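PDB 4XAB: EvdO2 from Micromonospora carbonacea, which probably acts as a non-haem iron, 2-oxoglutarate-dependent oxygenase in orthosomycin antibiotic biosynthesis, where related enzymes carry out oxidative cyclizations. Local coordinates for residues Arg21-Leu26 / Val197-Ala202; Trp128-Ala133 / Asp210-His215; Leu160-Gly165 / Gly205-Asp210; Leu172-Ile177 / Arg246-Trp251. One frame throughout, in Å; residues are numbered along the deposited sequence.

Contact 1 of 4, residues Arg21-Leu26 / Val197-Ala202; sequences RGFAIL and VACPLA
V197 opens the second segment on a short strand. Its CG2 lies 3.9 Å from NH2 of R21, whose chain bends about the CG-CD bond (chi3 89°) to bring the guanidinium there. One face of that guanidinium rests on CZ of F23. V197 CG1, anti to the backbone N (chi1 173°), meets F23 more loosely at CZ. C199 carries the middle of the contact. Its SG, anti to the carbonyl carbon, sits 3.7 Å from CE1 of F23 and 3.7 Å from CD1 of I25. The sulfur lies 4.6 Å from the centroid of the F23 ring and 55° off its normal, an oblique sulfur-aromatic contact. F23 CG stands in the crowded position between the backbone N and the carbonyl carbon, which puts the ring beside C199. At P200 the carbonyl O is 4.3 Å from I25 CD1. L201 closes the row with its CD2 3.7 Å from CG2 of I25, the two side chains sliding past each other in opposite directions. An alanine in place of I25 would remove both branches and would probably loosen the packing around C199 and L201. No hydrogen bond crosses between the segments. Strand 23-26 pairs with 206-210, and strand 197-198 with 160-162. The contact thus joins the two sheets by apolar side chains, as in the double-stranded beta-helix of the cupin clan.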
loop_
_atom_site.group_PDB
_atom_site.type_symbol
_atom_site.label_atom_id
_atom_site.label_comp_id
_atom_site.label_asym_id
_atom_site.label_seq_id
_atom_site.Cartn_x
_atom_site.Cartn_y
_atom_site.Cartn_z
ATOM N N ARG A 21 7.619 -4.269 15.298
ATOM C CA ARG A 21 6.236 -3.829 15.185
ATOM C C ARG A 21 5.553 -4.249 13.892
ATOM O O ARG A 21 4.334 -4.320 13.841
ATOM C CB ARG A 21 6.168 -2.303 15.320
ATOM C CG ARG A 21 6.867 -1.762 16.552
ATOM C CD ARG A 21 6.438 -0.328 16.816
ATOM N NE ARG A 21 5.248 -0.291 17.659
ATOM C CZ ARG A 21 4.498 0.789 17.854
ATOM N NH1 ARG A 21 4.807 1.925 17.240
ATOM N NH2 ARG A 21 3.436 0.728 18.650
ATOM N N GLY A 22 6.335 -4.521 12.853
ATOM C CA GLY A 22 5.786 -4.927 11.571
ATOM C C GLY A 22 5.521 -3.792 10.599
ATOM O O GLY A 22 5.008 -4.015 9.491
ATOM N N PHE A 23 5.822 -2.574 11.036
ATOM C CA PHE A 23 5.706 -1.395 10.191
ATOM C C PHE A 23 6.720 -0.347 10.617
ATOM O O PHE A 23 7.275 -0.401 11.718
ATOM C CB PHE A 23 4.298 -0.806 10.261
ATOM C CG PHE A 23 3.966 -0.229 11.596
ATOM C CD1 PHE A 23 4.120 1.132 11.842
ATOM C CD2 PHE A 23 3.506 -1.045 12.613
ATOM C CE1 PHE A 23 3.822 1.649 13.080
ATOM C CE2 PHE A 23 3.210 -0.540 13.850
ATOM C CZ PHE A 23 3.369 0.812 14.091
ATOM N N ALA A 24 6.938 0.628 9.746
ATOM C CA ALA A 24 7.845 1.727 10.099
ATOM C C ALA A 24 7.488 2.953 9.319
ATOM O O ALA A 24 7.030 2.857 8.179
ATOM C CB ALA A 24 9.277 1.340 9.833
ATOM N N ILE A 25 7.707 4.105 9.939
ATOM C CA ILE A 25 7.506 5.385 9.294
ATOM C C ILE A 25 8.833 5.955 8.834
ATOM O O ILE A 25 9.788 6.011 9.610
ATOM C CB ILE A 25 6.848 6.401 10.245
ATOM C CG1 ILE A 25 5.411 5.985 10.548
ATOM C CG2 ILE A 25 6.904 7.802 9.633
ATOM C CD1 ILE A 25 4.692 6.965 11.472
ATOM N N LEU A 26 8.882 6.360 7.573
ATOM C CA LEU A 26 10.044 7.051 7.029
ATOM C C LEU A 26 9.611 8.460 6.655
ATOM O O LEU A 26 8.866 8.635 5.696
ATOM C CB LEU A 26 10.576 6.316 5.818
ATOM C CG LEU A 26 10.766 4.810 5.967
ATOM C CD1 LEU A 26 11.195 4.202 4.646
ATOM C CD2 LEU A 26 11.783 4.543 7.051
ATOM N N VAL A 197 -2.498 1.672 15.714
ATOM C CA VAL A 197 -1.643 2.845 15.740
ATOM C C VAL A 197 -1.689 3.526 14.373
ATOM O O VAL A 197 -1.505 2.870 13.358
ATOM C CB VAL A 197 -0.190 2.455 16.117
ATOM C CG1 VAL A 197 0.716 3.646 15.973
ATOM C CG2 VAL A 197 -0.146 1.917 17.550
ATOM N N ALA A 198 -1.947 4.836 14.340
ATOM C CA ALA A 198 -2.060 5.538 13.060
ATOM C C ALA A 198 -0.726 6.113 12.638
ATOM O O ALA A 198 0.079 6.487 13.486
ATOM C CB ALA A 198 -3.113 6.662 13.139
ATOM N N CYS A 199 -0.525 6.215 11.326
ATOM C CA CYS A 199 0.730 6.694 10.762
ATOM C C CYS A 199 0.541 7.866 9.809
ATOM O O CYS A 199 0.671 7.711 8.589
ATOM C CB CYS A 199 1.444 5.547 10.040
ATOM S SG CYS A 199 2.065 4.324 11.201
ATOM N N PRO A 200 0.252 9.054 10.360
ATOM C CA PRO A 200 0.190 10.218 9.473
ATOM C C PRO A 200 1.559 10.524 8.866
ATOM O O PRO A 200 2.589 10.164 9.444
ATOM C CB PRO A 200 -0.281 11.337 10.401
ATOM C CG PRO A 200 -1.025 10.627 11.498
ATOM C CD PRO A 200 -0.192 9.387 11.724
ATOM N N LEU A 201 1.547 11.156 7.696
ATOM C CA LEU A 201 2.753 11.450 6.933
ATOM C C LEU A 201 2.659 12.812 6.296
ATOM O O LEU A 201 1.568 13.290 5.988
ATOM C CB LEU A 201 2.975 10.425 5.827
ATOM C CG LEU A 201 3.190 8.981 6.280
ATOM C CD1 LEU A 201 3.204 8.085 5.065
ATOM C CD2 LEU A 201 4.493 8.819 7.085
ATOM N N ALA A 202 3.818 13.419 6.078
ATOM C CA ALA A 202 3.913 14.607 5.246
ATOM C C ALA A 202 4.203 14.145 3.817
ATOM O O ALA A 202 4.580 12.982 3.613
ATOM C CB ALA A 202 5.010 15.525 5.767
#

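Contact 2 of 4, residues Trp128-Ala133 / Asp210-His215; sequences WHQDEA and DFRTPH. With NI (nickel (II) ion), chain B.
Nickel is bound by H129 NE2 at 2.0 Å, D131 OD1 at 2.1 Å and H215 NE2 at 2.1 Å, with water 2 and two further atoms completing six ligands. The two imidazole planes stand 65° apart. The D131 carboxylate is nearly perpendicular to the H215 ring and meets it at CE1. H215 ND1 donates to T213 O, which lies in the ring plane at 2.9 Å, and so fixes the ring rotation. H129 ND1 is hydrogen-bonded to P127 O. D131 OD2 accepts from water 2 and is also hydrogen-bonded to H209. This His-X-Asp...His set is the metal-binding facial triad of the PhyH-type oxygenases, and nickel probably occupies the site of the iron used by this family. Behind it, H129 and H215 form an antiparallel hydrogen-bonded pair. Farther out, the turn D210-T213 is held by Q130 and E132. Q130 NE2 donates at 2.9 Å to a lone pair of R212 O and is also hydrogen-bonded to P170 O, while Q130 OE1 takes L172 N. E132 N donates to F211 O. R212 and E132 form a salt bridge, gripped side-on by NE and NH2. NE meets OE1 from above the carboxylate plane, and NH2 meets the syn lone pair of OE2 at 2.9 Å. R246 is a second partner of OE2. D210 OD1 accepts from R212 N at 2.8 Å, an Asx turn.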
loop_
_atom_site.group_PDB
_atom_site.type_symbol
_atom_site.label_atom_id
_atom_site.label_comp_id
_atom_site.label_asym_id
_atom_site.label_seq_id
_atom_site.Cartn_x
_atom_site.Cartn_y
_atom_site.Cartn_z
ATOM N N TRP A 128 -9.786 -3.385 7.645
ATOM C CA TRP A 128 -8.701 -4.206 8.180
ATOM C C TRP A 128 -8.430 -5.438 7.322
ATOM O O TRP A 128 -9.346 -6.168 6.968
ATOM C CB TRP A 128 -9.020 -4.645 9.607
ATOM C CG TRP A 128 -8.836 -3.551 10.593
ATOM C CD1 TRP A 128 -9.816 -2.804 11.190
ATOM C CD2 TRP A 128 -7.592 -3.068 11.096
ATOM N NE1 TRP A 128 -9.252 -1.888 12.040
ATOM C CE2 TRP A 128 -7.885 -2.021 11.994
ATOM C CE3 TRP A 128 -6.254 -3.409 10.863
ATOM C CZ2 TRP A 128 -6.891 -1.317 12.670
ATOM C CZ3 TRP A 128 -5.263 -2.713 11.536
ATOM C CH2 TRP A 128 -5.586 -1.672 12.429
ATOM N N HIS A 129 -7.157 -5.655 6.995
ATOM C CA HIS A 129 -6.734 -6.817 6.221
ATOM C C HIS A 129 -5.254 -7.046 6.423
ATOM O O HIS A 129 -4.539 -6.167 6.904
ATOM C CB HIS A 129 -7.022 -6.638 4.714
ATOM C CG HIS A 129 -6.173 -5.588 4.051
ATOM N ND1 HIS A 129 -6.425 -4.236 4.180
ATOM C CD2 HIS A 129 -5.067 -5.691 3.273
ATOM C CE1 HIS A 129 -5.513 -3.552 3.507
ATOM N NE2 HIS A 129 -4.670 -4.408 2.951
ATOM N N GLN A 130 -4.799 -8.236 6.035
ATOM C CA GLN A 130 -3.376 -8.499 5.896
ATOM C C GLN A 130 -3.125 -8.753 4.425
ATOM O O GLN A 130 -3.900 -9.457 3.768
ATOM C CB GLN A 130 -2.945 -9.698 6.738
ATOM C CG GLN A 130 -2.968 -9.436 8.217
ATOM C CD GLN A 130 -3.103 -10.714 8.997
ATOM O OE1 GLN A 130 -4.139 -11.376 8.930
ATOM N NE2 GLN A 130 -2.058 -11.078 9.734
ATOM N N ASP A 131 -2.050 -8.180 3.889
ATOM C CA ASP A 131 -1.809 -8.317 2.463
ATOM C C ASP A 131 -1.613 -9.797 2.108
ATOM O O ASP A 131 -1.984 -10.239 1.019
ATOM C CB ASP A 131 -0.598 -7.472 2.033
ATOM C CG ASP A 131 -0.874 -5.982 2.099
ATOM O OD1 ASP A 131 -2.059 -5.591 2.165
ATOM O OD2 ASP A 131 0.092 -5.198 2.110
ATOM N N GLU A 132 -1.054 -10.571 3.034
ATOM C CA GLU A 132 -0.847 -12.001 2.770
ATOM C C GLU A 132 -2.173 -12.757 2.569
ATOM O O GLU A 132 -2.205 -13.819 1.948
ATOM C CB GLU A 132 -0.041 -12.654 3.899
ATOM C CG GLU A 132 0.410 -14.081 3.540
ATOM C CD GLU A 132 1.496 -14.607 4.450
ATOM O OE1 GLU A 132 2.201 -13.793 5.074
ATOM O OE2 GLU A 132 1.634 -15.845 4.547
ATOM N N ALA A 133 -3.275 -12.214 3.074
ATOM C CA ALA A 133 -4.564 -12.891 2.893
ATOM C C ALA A 133 -4.953 -13.006 1.421
ATOM O O ALA A 133 -5.787 -13.841 1.051
ATOM C CB ALA A 133 -5.661 -12.159 3.679
ATOM N N ASP A 210 5.163 -5.135 6.624
ATOM C CA ASP A 210 5.288 -6.553 6.282
ATOM C C ASP A 210 4.008 -7.104 5.639
ATOM O O ASP A 210 2.915 -6.604 5.886
ATOM C CB ASP A 210 5.634 -7.346 7.544
ATOM C CG ASP A 210 5.945 -8.806 7.258
ATOM O OD1 ASP A 210 5.042 -9.669 7.372
ATOM O OD2 ASP A 210 7.099 -9.086 6.905
ATOM N N PHE A 211 4.148 -8.138 4.817
ATOM C CA PHE A 211 2.997 -8.789 4.211
ATOM C C PHE A 211 1.968 -9.265 5.240
ATOM O O PHE A 211 0.790 -9.445 4.905
ATOM C CB PHE A 211 3.454 -9.985 3.363
ATOM C CG PHE A 211 3.972 -9.614 2.001
ATOM C CD1 PHE A 211 3.880 -8.320 1.527
ATOM C CD2 PHE A 211 4.555 -10.582 1.194
ATOM C CE1 PHE A 211 4.356 -7.990 0.263
ATOM C CE2 PHE A 211 5.020 -10.259 -0.071
ATOM C CZ PHE A 211 4.925 -8.960 -0.531
ATOM N N ARG A 212 2.394 -9.499 6.480
ATOM C CA ARG A 212 1.461 -10.048 7.474
ATOM C C ARG A 212 0.978 -9.013 8.503
ATOM O O ARG A 212 0.195 -9.334 9.391
ATOM C CB ARG A 212 2.104 -11.237 8.188
ATOM C CG ARG A 212 1.124 -12.320 8.599
ATOM C CD ARG A 212 1.858 -13.570 9.053
ATOM N NE ARG A 212 2.215 -14.454 7.947
ATOM C CZ ARG A 212 2.719 -15.674 8.111
ATOM N NH1 ARG A 212 2.939 -16.134 9.334
ATOM N NH2 ARG A 212 3.011 -16.432 7.062
ATOM N N THR A 213 1.427 -7.770 8.399
ATOM C CA THR A 213 0.942 -6.776 9.354
ATOM C C THR A 213 -0.472 -6.303 9.027
ATOM O O THR A 213 -0.707 -5.773 7.950
ATOM C CB THR A 213 1.875 -5.558 9.394
ATOM O OG1 THR A 213 3.208 -6.023 9.593
ATOM C CG2 THR A 213 1.476 -4.599 10.528
ATOM N N PRO A 214 -1.419 -6.479 9.965
ATOM C CA PRO A 214 -2.769 -5.981 9.667
ATOM C C PRO A 214 -2.785 -4.464 9.527
ATOM O O PRO A 214 -2.107 -3.757 10.293
ATOM C CB PRO A 214 -3.597 -6.427 10.885
ATOM C CG PRO A 214 -2.808 -7.561 11.492
ATOM C CD PRO A 214 -1.358 -7.168 11.263
ATOM N N HIS A 215 -3.516 -3.967 8.534
ATOM C CA HIS A 215 -3.660 -2.523 8.395
ATOM C C HIS A 215 -5.036 -2.128 7.890
ATOM O O HIS A 215 -5.777 -2.942 7.354
ATOM C CB HIS A 215 -2.563 -1.938 7.483
ATOM C CG HIS A 215 -2.400 -2.652 6.172
ATOM N ND1 HIS A 215 -1.778 -3.877 6.063
ATOM C CD2 HIS A 215 -2.744 -2.291 4.914
ATOM C CE1 HIS A 215 -1.774 -4.252 4.793
ATOM N NE2 HIS A 215 -2.338 -3.303 4.074
HETATM NI NI NI B . -2.924 -3.725 2.131
HETATM O O HOH W 1 -0.129 -6.776 5.441
HETATM O O HOH W 2 -1.208 -2.933 1.444
#

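Contact 3 of 4, residues Leu160-Gly165 / Gly205-Asp210; sequences LHYLPG and GAVVHD
Two strands of the double-stranded beta-helix, 160-162 and 206-210, face each other here across the core, beside the metal site. Their axes approach to 9.7 Å and their directions differ by 38°, so side chains alone bridge the gap. Y162 reaches farthest. Its CG is anti to the carbonyl carbon (chi1 -63°), and the phenol extends to the opposing strand. There OH makes a hydrogen bond of 2.8 Å with H209 ND1, which lies in the plane of the Y162 ring. Either atom could be the donor. The two side chains cross at about a right angle, with ring planes 53° apart. CE2 of Y162 also packs on H209 CB at 3.4 Å. V207 packs against the same hydroxyl, its CG2 3.2 Å from Y162 OH and its CB near the ring edge. L160 CD1 touches V207 CG2 at 3.7 Å and lies more loosely near H209 CE1. With ND1 bound to Y162, H209 has both ring nitrogens engaged, since its NE2 is hydrogen-bonded to the metal ligand D131. Y162 therefore reads as a third-shell residue that sets the ring of H209. Strand 160-162 lies between 197-198 and 215-217 in its sheet. Strand 206-210 runs between 23-26 and 139-149, with F23 stacked on Y162 and W147 packed on L160 and V207.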
loop_
_atom_site.group_PDB
_atom_site.type_symbol
_atom_site.label_atom_id
_atom_site.label_comp_id
_atom_site.label_asym_id
_atom_site.label_seq_id
_atom_site.Cartn_x
_atom_site.Cartn_y
_atom_site.Cartn_z
ATOM N N LEU A 160 -2.832 5.265 6.842
ATOM C CA LEU A 160 -2.868 3.877 7.290
ATOM C C LEU A 160 -2.790 3.779 8.805
ATOM O O LEU A 160 -2.169 4.609 9.467
ATOM C CB LEU A 160 -1.710 3.078 6.671
ATOM C CG LEU A 160 -1.761 3.005 5.140
ATOM C CD1 LEU A 160 -0.693 2.084 4.573
ATOM C CD2 LEU A 160 -3.129 2.561 4.692
ATOM N N HIS A 161 -3.421 2.737 9.324
ATOM C CA HIS A 161 -3.355 2.350 10.720
ATOM C C HIS A 161 -2.870 0.913 10.753
ATOM O O HIS A 161 -3.262 0.120 9.899
ATOM C CB HIS A 161 -4.724 2.423 11.401
ATOM C CG HIS A 161 -5.405 3.753 11.288
ATOM N ND1 HIS A 161 -5.899 4.427 12.385
ATOM C CD2 HIS A 161 -5.743 4.498 10.208
ATOM C CE1 HIS A 161 -6.480 5.547 11.989
ATOM N NE2 HIS A 161 -6.397 5.616 10.671
ATOM N N TYR A 162 -2.074 0.567 11.752
ATOM C CA TYR A 162 -1.547 -0.793 11.880
ATOM C C TYR A 162 -1.861 -1.463 13.205
ATOM O O TYR A 162 -2.089 -0.794 14.208
ATOM C CB TYR A 162 -0.027 -0.782 11.720
ATOM C CG TYR A 162 0.442 -0.336 10.376
ATOM C CD1 TYR A 162 0.992 0.924 10.199
ATOM C CD2 TYR A 162 0.361 -1.175 9.286
ATOM C CE1 TYR A 162 1.452 1.326 8.973
ATOM C CE2 TYR A 162 0.794 -0.782 8.060
ATOM C CZ TYR A 162 1.341 0.478 7.899
ATOM O OH TYR A 162 1.795 0.868 6.660
ATOM N N LEU A 163 -1.837 -2.797 13.210
ATOM C CA LEU A 163 -1.837 -3.554 14.459
ATOM C C LEU A 163 -0.409 -3.964 14.784
ATOM O O LEU A 163 0.105 -4.909 14.189
ATOM C CB LEU A 163 -2.722 -4.804 14.360
ATOM C CG LEU A 163 -2.787 -5.559 15.689
ATOM C CD1 LEU A 163 -3.663 -4.803 16.662
ATOM C CD2 LEU A 163 -3.289 -6.993 15.506
ATOM N N PRO A 164 0.247 -3.249 15.716
ATOM C CA PRO A 164 1.651 -3.543 16.021
ATOM C C PRO A 164 1.855 -4.986 16.448
ATOM O O PRO A 164 1.116 -5.481 17.306
ATOM C CB PRO A 164 1.975 -2.591 17.179
ATOM C CG PRO A 164 0.976 -1.473 17.051
ATOM C CD PRO A 164 -0.279 -2.140 16.541
ATOM N N GLY A 165 2.846 -5.640 15.852
ATOM C CA GLY A 165 3.199 -6.985 16.244
ATOM C C GLY A 165 2.372 -8.035 15.538
ATOM O O GLY A 165 2.645 -9.230 15.663
ATOM N N GLY A 205 6.759 11.374 2.552
ATOM C CA GLY A 205 6.938 10.393 3.612
ATOM C C GLY A 205 6.421 9.044 3.158
ATOM O O GLY A 205 5.712 8.955 2.164
ATOM N N ALA A 206 6.788 7.993 3.880
ATOM C CA ALA A 206 6.284 6.660 3.546
ATOM C C ALA A 206 6.069 5.844 4.784
ATOM O O ALA A 206 6.689 6.074 5.821
ATOM C CB ALA A 206 7.240 5.914 2.607
ATOM N N VAL A 207 5.185 4.858 4.664
ATOM C CA VAL A 207 5.106 3.821 5.658
ATOM C C VAL A 207 5.495 2.527 4.963
ATOM O O VAL A 207 5.254 2.337 3.755
ATOM C CB VAL A 207 3.701 3.705 6.298
ATOM C CG1 VAL A 207 3.443 4.893 7.212
ATOM C CG2 VAL A 207 2.640 3.624 5.233
ATOM N N VAL A 208 6.159 1.686 5.730
ATOM C CA VAL A 208 6.614 0.378 5.252
ATOM C C VAL A 208 5.960 -0.704 6.102
ATOM O O VAL A 208 6.000 -0.611 7.318
ATOM C CB VAL A 208 8.142 0.268 5.361
ATOM C CG1 VAL A 208 8.633 -1.053 4.769
ATOM C CG2 VAL A 208 8.811 1.476 4.676
ATOM N N HIS A 209 5.360 -1.733 5.499
ATOM C CA HIS A 209 4.824 -2.810 6.333
ATOM C C HIS A 209 4.994 -4.183 5.723
ATOM O O HIS A 209 4.956 -4.367 4.503
ATOM C CB HIS A 209 3.330 -2.606 6.670
ATOM C CG HIS A 209 2.425 -2.527 5.479
ATOM N ND1 HIS A 209 2.052 -1.326 4.910
ATOM C CD2 HIS A 209 1.784 -3.494 4.776
ATOM C CE1 HIS A 209 1.244 -1.560 3.891
ATOM N NE2 HIS A 209 1.058 -2.864 3.794
ATOM N N ASP A 210 5.163 -5.135 6.624
ATOM C CA ASP A 210 5.288 -6.553 6.282
ATOM C C ASP A 210 4.008 -7.104 5.639
ATOM O O ASP A 210 2.915 -6.604 5.886
ATOM C CB ASP A 210 5.634 -7.346 7.544
ATOM C CG ASP A 210 5.945 -8.806 7.258
ATOM O OD1 ASP A 210 5.042 -9.669 7.372
ATOM O OD2 ASP A 210 7.099 -9.086 6.905
#

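Contact 4 of 4, residues Leu172-Ile177 / Arg246-Trp251; sequences LPHHHI and RPWMDW
The backbones come closest at H175 and W248, CA to CA 5.3 Å, where the type I turn R246-M249 meets the strand 175-176. W248 CG sits between the backbone N and the carbonyl carbon (chi1 60°), which lays the indole along residues 172-174. CB of H174 lies over the centre of the five-membered ring, 3.7 Å from its centroid and 10° off the normal, a CH-pi contact. CA of R246 lies against the opposite face, toward its rim. Around the six-membered ring, CH2 approaches L172 O at 3.5 Å. NE1 is hydrogen-bonded to A133 O. ND1 of H174 donates to L172 O at 2.6 Å, from above the carbonyl plane, and its NE2 is hydrogen-bonded to Q130 N. D250 CB packs on the edge of the H176 ring. An alanine at W248 would remove the indole and would probably leave H174 CB without its cover and A133 O without the NE1 donor. No hydrogen bond links the segments, so their cohesion rests mainly on the indole.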
loop_
_atom_site.group_PDB
_atom_site.type_symbol
_atom_site.label_atom_id
_atom_site.label_comp_id
_atom_site.label_asym_id
_atom_site.label_seq_id
_atom_site.Cartn_x
_atom_site.Cartn_y
_atom_site.Cartn_z
ATOM N N LEU A 172 -5.113 -13.874 9.753
ATOM C CA LEU A 172 -6.425 -13.838 10.385
ATOM C C LEU A 172 -7.523 -14.289 9.442
ATOM O O LEU A 172 -7.349 -14.251 8.230
ATOM C CB LEU A 172 -6.689 -12.413 10.866
ATOM C CG LEU A 172 -5.711 -11.968 11.945
ATOM C CD1 LEU A 172 -5.730 -10.459 12.117
ATOM C CD2 LEU A 172 -6.045 -12.686 13.256
ATOM N N PRO A 173 -8.657 -14.742 9.997
ATOM C CA PRO A 173 -9.756 -15.091 9.097
ATOM C C PRO A 173 -10.178 -13.880 8.274
ATOM O O PRO A 173 -10.412 -12.812 8.832
ATOM C CB PRO A 173 -10.869 -15.532 10.052
ATOM C CG PRO A 173 -10.156 -15.996 11.280
ATOM C CD PRO A 173 -8.956 -15.072 11.401
ATOM N N HIS A 174 -10.265 -14.043 6.963
ATOM C CA HIS A 174 -10.750 -12.963 6.113
ATOM C C HIS A 174 -11.985 -13.425 5.357
ATOM O O HIS A 174 -12.229 -14.622 5.194
ATOM C CB HIS A 174 -9.681 -12.504 5.107
ATOM C CG HIS A 174 -8.571 -11.687 5.699
ATOM N ND1 HIS A 174 -7.707 -12.172 6.660
ATOM C CD2 HIS A 174 -8.155 -10.425 5.426
ATOM C CE1 HIS A 174 -6.815 -11.240 6.959
ATOM N NE2 HIS A 174 -7.070 -10.170 6.228
ATOM N N HIS A 175 -12.764 -12.468 4.884
ATOM C CA HIS A 175 -13.864 -12.785 3.988
ATOM C C HIS A 175 -13.966 -11.685 2.962
ATOM O O HIS A 175 -13.446 -10.596 3.167
ATOM C CB HIS A 175 -15.172 -12.946 4.754
ATOM C CG HIS A 175 -15.501 -11.794 5.646
ATOM N ND1 HIS A 175 -16.329 -10.763 5.254
ATOM C CD2 HIS A 175 -15.128 -11.516 6.917
ATOM C CE1 HIS A 175 -16.443 -9.894 6.242
ATOM N NE2 HIS A 175 -15.729 -10.331 7.265
ATOM N N HIS A 176 -14.606 -11.976 1.842
ATOM C CA HIS A 176 -14.857 -10.926 0.881
ATOM C C HIS A 176 -15.850 -9.941 1.472
ATOM O O HIS A 176 -16.808 -10.331 2.139
ATOM C CB HIS A 176 -15.357 -11.507 -0.441
ATOM C CG HIS A 176 -14.252 -12.024 -1.308
ATOM N ND1 HIS A 176 -14.008 -13.369 -1.485
ATOM C CD2 HIS A 176 -13.300 -11.372 -2.015
ATOM C CE1 HIS A 176 -12.970 -13.520 -2.286
ATOM N NE2 HIS A 176 -12.519 -12.325 -2.620
ATOM N N ILE A 177 -15.599 -8.661 1.245
ATOM C CA ILE A 177 -16.534 -7.620 1.644
ATOM C C ILE A 177 -17.907 -7.925 1.034
ATOM O O ILE A 177 -18.937 -7.788 1.696
ATOM C CB ILE A 177 -16.018 -6.234 1.215
ATOM C CG1 ILE A 177 -14.740 -5.895 1.997
ATOM C CG2 ILE A 177 -17.091 -5.187 1.411
ATOM C CD1 ILE A 177 -13.825 -4.883 1.324
ATOM N N ARG A 246 -7.368 -20.969 3.859
ATOM C CA ARG A 246 -7.811 -19.673 3.306
ATOM C C ARG A 246 -9.024 -19.805 2.368
ATOM O O ARG A 246 -8.927 -19.580 1.162
ATOM C CB ARG A 246 -6.644 -18.974 2.594
ATOM C CG ARG A 246 -5.467 -18.706 3.539
ATOM C CD ARG A 246 -4.431 -17.718 3.005
ATOM N NE ARG A 246 -3.255 -17.770 3.871
ATOM C CZ ARG A 246 -2.023 -17.465 3.491
ATOM N NH1 ARG A 246 -1.789 -17.065 2.251
ATOM N NH2 ARG A 246 -1.025 -17.563 4.361
ATOM N N PRO A 247 -10.181 -20.173 2.936
ATOM C CA PRO A 247 -11.370 -20.475 2.128
ATOM C C PRO A 247 -11.950 -19.239 1.434
ATOM O O PRO A 247 -12.823 -19.362 0.572
ATOM C CB PRO A 247 -12.352 -21.050 3.154
ATOM C CG PRO A 247 -11.936 -20.456 4.452
ATOM C CD PRO A 247 -10.444 -20.277 4.383
ATOM N N TRP A 248 -11.446 -18.063 1.789
ATOM C CA TRP A 248 -11.907 -16.813 1.194
ATOM C C TRP A 248 -11.199 -16.500 -0.115
ATOM O O TRP A 248 -11.493 -15.500 -0.768
ATOM C CB TRP A 248 -11.679 -15.655 2.163
ATOM C CG TRP A 248 -10.217 -15.478 2.519
ATOM C CD1 TRP A 248 -9.264 -14.821 1.790
ATOM C CD2 TRP A 248 -9.557 -15.976 3.685
ATOM N NE1 TRP A 248 -8.046 -14.878 2.439
ATOM C CE2 TRP A 248 -8.204 -15.581 3.605
ATOM C CE3 TRP A 248 -9.980 -16.712 4.798
ATOM C CZ2 TRP A 248 -7.282 -15.890 4.592
ATOM C CZ3 TRP A 248 -9.053 -17.021 5.775
ATOM C CH2 TRP A 248 -7.721 -16.610 5.664
ATOM N N MET A 249 -10.236 -17.335 -0.481
ATOM C CA MET A 249 -9.420 -17.058 -1.651
ATOM C C MET A 249 -10.255 -17.042 -2.918
ATOM O O MET A 249 -11.079 -17.927 -3.132
ATOM C CB MET A 249 -8.300 -18.090 -1.793
ATOM C CG MET A 249 -7.298 -17.746 -2.886
ATOM S SD MET A 249 -5.655 -17.373 -2.227
ATOM C CE MET A 249 -6.080 -16.180 -0.964
ATOM N N ASP A 250 -10.036 -16.028 -3.748
ATOM C CA ASP A 250 -10.668 -15.957 -5.057
ATOM C C ASP A 250 -9.789 -16.643 -6.095
ATOM O O ASP A 250 -8.818 -16.061 -6.575
ATOM C CB ASP A 250 -10.926 -14.501 -5.457
ATOM C CG ASP A 250 -11.784 -14.383 -6.703
ATOM O OD1 ASP A 250 -11.700 -13.339 -7.384
ATOM O OD2 ASP A 250 -12.541 -15.334 -7.003
ATOM N N TRP A 251 -10.116 -17.889 -6.421
ATOM C CA TRP A 251 -9.394 -18.614 -7.460
ATOM C C TRP A 251 -10.046 -18.366 -8.819
ATOM O O TRP A 251 -9.421 -17.837 -9.737
ATOM C CB TRP A 251 -9.357 -20.119 -7.157
ATOM C CG TRP A 251 -8.826 -20.460 -5.791
ATOM C CD1 TRP A 251 -9.559 -20.758 -4.679
ATOM C CD2 TRP A 251 -7.451 -20.556 -5.398
ATOM N NE1 TRP A 251 -8.729 -21.033 -3.620
ATOM C CE2 TRP A 251 -7.428 -20.916 -4.037
ATOM C CE3 TRP A 251 -6.236 -20.367 -6.065
ATOM C CZ2 TRP A 251 -6.241 -21.079 -3.328
ATOM C CZ3 TRP A 251 -5.067 -20.544 -5.370
ATOM C CH2 TRP A 251 -5.073 -20.889 -4.009
#

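Contacts 2 and 3 are buried, contact 1 is partly buried, and contact 4 lies at the surface. Contacts 1 and 3 span the same two sheets. Contact 1 bridges them by apolar groups, contact 3 by a polar pair within an apolar setting. Contact 2 differs most, with metal ligands, a salt bridge and backbone bonds gathered largely in loops. It shares D210 with contact 3 and meets it again at D131 and H209. It meets contact 1 through G22 and T213. Q130 and A133 connect it to contact 4, whose nearest atoms are about 12 Å from those of contact 1.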